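Fructose 1-phosphate kinase (Staphylococcus aureus, PDB 2JG5) probably catalyses the ATP-dependent phosphorylation of fructose 1-phosphate to fructose 1,6-bisphosphate, as a member of the PfkB carbohydrate kinase family. Local coordinates at residues 197-202 and 222-227. Numbering follows the deposited sequence.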
ATOM      1  N   ALA A 197      30.282   4.331 -34.989  1.00 28.57           N
ATOM      2  CA  ALA A 197      31.450   3.442 -35.137  1.00 28.80           C
ATOM      3  C   ALA A 197      32.031   2.969 -33.790  1.00 28.71           C
ATOM      4  O   ALA A 197      32.440   1.818 -33.657  1.00 29.04           O
ATOM      5  CB  ALA A 197      32.558   4.131 -35.992  1.00 28.58           C
ATOM      6  N   ASP A 198      32.083   3.863 -32.803  1.00 28.57           N
ATOM      7  CA  ASP A 198      32.553   3.506 -31.469  1.00 28.27           C
ATOM      8  C   ASP A 198      31.602   2.525 -30.806  1.00 27.93           C
ATOM      9  O   ASP A 198      32.039   1.602 -30.127  1.00 28.61           O
ATOM     10  CB  ASP A 198      32.719   4.755 -30.597  1.00 28.46           C
ATOM     11  CG  ASP A 198      34.091   5.406 -30.746  1.00 28.63           C
ATOM     12  OD1 ASP A 198      35.055   4.719 -31.161  1.00 28.72           O
ATOM     13  OD2 ASP A 198      34.205   6.617 -30.443  1.00 29.55           O
ATOM     14  N   VAL A 199      30.303   2.723 -31.005  1.00 27.28           N
ATOM     15  CA  VAL A 199      29.293   1.820 -30.456  1.00 26.97           C
ATOM     16  C   VAL A 199      29.393   0.419 -31.076  1.00 27.16           C
ATOM     17  O   VAL A 199      29.349  -0.570 -30.353  1.00 27.35           O
ATOM     18  CB  VAL A 199      27.852   2.395 -30.591  1.00 26.92           C
ATOM     19  CG1 VAL A 199      26.823   1.422 -30.056  1.00 26.62           C
ATOM     20  CG2 VAL A 199      27.727   3.739 -29.876  1.00 25.93           C
ATOM     21  N   ILE A 200      29.549   0.342 -32.403  1.00 27.24           N
ATOM     22  CA  ILE A 200      29.740  -0.941 -33.091  1.00 27.30           C
ATOM     23  C   ILE A 200      30.961  -1.670 -32.535  1.00 27.23           C
ATOM     24  O   ILE A 200      30.905  -2.858 -32.283  1.00 27.18           O
ATOM     25  CB  ILE A 200      29.943  -0.794 -34.637  1.00 27.37           C
ATOM     26  CG1 ILE A 200      28.877   0.078 -35.283  1.00 27.72           C
ATOM     27  CG2 ILE A 200      29.958  -2.161 -35.318  1.00 27.38           C
ATOM     28  CD1 ILE A 200      29.333   0.674 -36.594  1.00 27.99           C
ATOM     29  N   LYS A 201      32.065  -0.945 -32.361  1.00 27.66           N
ATOM     30  CA  LYS A 201      33.321  -1.548 -31.921  1.00 27.45           C
ATOM     31  C   LYS A 201      33.166  -2.262 -30.570  1.00 27.56           C
ATOM     32  O   LYS A 201      33.278  -3.487 -30.495  1.00 27.68           O
ATOM     33  CB  LYS A 201      34.419  -0.486 -31.860  1.00 27.56           C
ATOM     34  CG  LYS A 201      35.797  -1.034 -31.520  1.00 28.12           C
ATOM     35  CD  LYS A 201      36.715   0.076 -31.048  1.00 30.21           C
ATOM     36  CE  LYS A 201      38.120  -0.439 -30.808  1.00 30.36           C
ATOM     37  NZ  LYS A 201      38.946   0.641 -30.237  1.00 31.02           N
ATOM     38  N   TYR A 202      32.877  -1.490 -29.522  1.00 27.46           N
ATOM     39  CA  TYR A 202      32.795  -2.006 -28.152  1.00 27.17           C
ATOM     40  C   TYR A 202      31.615  -2.949 -27.929  1.00 27.52           C
ATOM     41  O   TYR A 202      31.665  -3.813 -27.052  1.00 27.74           O
ATOM     42  CB  TYR A 202      32.802  -0.848 -27.141  1.00 26.83           C
ATOM     43  CG  TYR A 202      34.057  -0.014 -27.254  1.00 26.50           C
ATOM     44  CD1 TYR A 202      35.294  -0.556 -26.941  1.00 25.86           C
ATOM     45  CD2 TYR A 202      34.016   1.300 -27.714  1.00 26.34           C
ATOM     46  CE1 TYR A 202      36.452   0.183 -27.060  1.00 26.41           C
ATOM     47  CE2 TYR A 202      35.179   2.055 -27.843  1.00 25.79           C
ATOM     48  CZ  TYR A 202      36.395   1.482 -27.511  1.00 26.31           C
ATOM     49  OH  TYR A 202      37.565   2.197 -27.613  1.00 26.47           O
ATOM     50  N   GLY A 222      18.097   7.130 -30.563  1.00 35.89           N
ATOM     51  CA  GLY A 222      17.856   5.811 -31.120  1.00 34.94           C
ATOM     52  C   GLY A 222      18.615   4.701 -30.426  1.00 34.31           C
ATOM     53  O   GLY A 222      18.782   4.714 -29.208  1.00 34.25           O
ATOM     54  N   ALA A 223      19.064   3.729 -31.211  1.00 33.65           N
ATOM     55  CA  ALA A 223      19.750   2.556 -30.678  1.00 33.02           C
ATOM     56  C   ALA A 223      20.589   1.887 -31.750  1.00 32.43           C
ATOM     57  O   ALA A 223      20.384   2.107 -32.941  1.00 32.40           O
ATOM     58  CB  ALA A 223      18.742   1.554 -30.089  1.00 32.79           C
ATOM     59  N   ILE A 224      21.537   1.068 -31.320  1.00 32.03           N
ATOM     60  CA  ILE A 224      22.327   0.280 -32.249  1.00 31.80           C
ATOM     61  C   ILE A 224      22.271  -1.192 -31.883  1.00 32.15           C
ATOM     62  O   ILE A 224      22.509  -1.575 -30.733  1.00 32.39           O
ATOM     63  CB  ILE A 224      23.790   0.776 -32.356  1.00 31.68           C
ATOM     64  CG1 ILE A 224      23.813   2.204 -32.924  1.00 30.14           C
ATOM     65  CG2 ILE A 224      24.626  -0.189 -33.212  1.00 31.21           C
ATOM     66  CD1 ILE A 224      25.144   2.858 -32.938  1.00 28.68           C
ATOM     67  N   TYR A 225      21.936  -2.008 -32.873  1.00 32.31           N
ATOM     68  CA  TYR A 225      21.979  -3.448 -32.726  1.00 32.23           C
ATOM     69  C   TYR A 225      23.328  -3.912 -33.259  1.00 32.18           C
ATOM     70  O   TYR A 225      23.747  -3.474 -34.332  1.00 31.93           O
ATOM     71  CB  TYR A 225      20.831  -4.095 -33.509  1.00 32.09           C
ATOM     72  CG  TYR A 225      20.953  -5.599 -33.616  1.00 31.97           C
ATOM     73  CD1 TYR A 225      20.333  -6.439 -32.685  1.00 31.65           C
ATOM     74  CD2 TYR A 225      21.711  -6.179 -34.631  1.00 31.84           C
ATOM     75  CE1 TYR A 225      20.453  -7.815 -32.783  1.00 31.55           C
ATOM     76  CE2 TYR A 225      21.846  -7.549 -34.732  1.00 31.75           C
ATOM     77  CZ  TYR A 225      21.212  -8.359 -33.811  1.00 31.84           C
ATOM     78  OH  TYR A 225      21.352  -9.717 -33.928  1.00 32.39           O
ATOM     79  N   ILE A 226      24.007  -4.779 -32.508  1.00 32.10           N
ATOM     80  CA  ILE A 226      25.286  -5.343 -32.954  1.00 32.63           C
ATOM     81  C   ILE A 226      25.285  -6.879 -32.927  1.00 33.31           C
ATOM     82  O   ILE A 226      24.955  -7.491 -31.908  1.00 33.14           O
ATOM     83  CB  ILE A 226      26.516  -4.821 -32.135  1.00 32.21           C
ATOM     84  CG1 ILE A 226      26.542  -3.296 -32.044  1.00 31.90           C
ATOM     85  CG2 ILE A 226      27.823  -5.332 -32.740  1.00 31.69           C
ATOM     86  CD1 ILE A 226      25.824  -2.727 -30.830  1.00 29.63           C
ATOM     87  N   ASP A 227      25.691  -7.460 -34.058  1.00 34.21           N
ATOM     88  CA  ASP A 227      25.773  -8.902 -34.313  1.00 34.96           C
ATOM     89  C   ASP A 227      27.224  -9.259 -34.569  1.00 35.24           C
ATOM     90  O   ASP A 227      28.071  -8.367 -34.660  1.00 35.40           O
ATOM     91  CB  ASP A 227      25.049  -9.172 -35.633  1.00 35.60           C
ATOM     92  CG  ASP A 227      24.089 -10.300 -35.556  1.00 36.10           C
ATOM     93  OD1 ASP A 227      23.845 -10.799 -34.437  1.00 39.39           O
ATOM     94  OD2 ASP A 227      23.562 -10.663 -36.625  1.00 37.22           O
TER
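Tyr225 OH donates a weak hydrogen bond to Asp227 OD1 (2.8 Å) on one side of the strand, while the alternate residues Ile224 and Ile226 turn the other way, onto Val199 and Ile200 of the helix. The side-chain contacts between the two segments are apolar. The CD1 methyl at the end of Ile224 reaches the branch point of Val199, 3.6 Å from CB, and lies equally close to its CG1. Val199 CG1, held anti to the backbone N (chi1 178°), also lies 3.9 Å from Ile224 CB. Ile226 comes up against helix backbone more than side chain: its CG2 lies 4.0 Å from Ile200 O, and its CG1 4.1 Å from Ile200 CA. With chi2 at 91°, away from the staggered positions, its CD1 lies 4.2 Å from Val199 O and 4.3 Å from Val199 CG1. The axes of 197-202 and 223-226 come within 8.7 Å and run in the same general sense, inclined by 37°. A polar tie lies just beyond the apolar patch, where Arg204 NE, further along the same helix, hydrogen-bonds Asp227 O. Strand 223-226 is an inner strand of the antiparallel sheet of this ribokinase-like fold, bonded through its backbone to strands 214-217 and 230-235. Val216 adds to the apolar layer by touching both Val199 and Ile226. Helix 196-208 thus packs on one face of the sheet, and helix 265-280 meets Ala223 and Tyr225 on the opposite face.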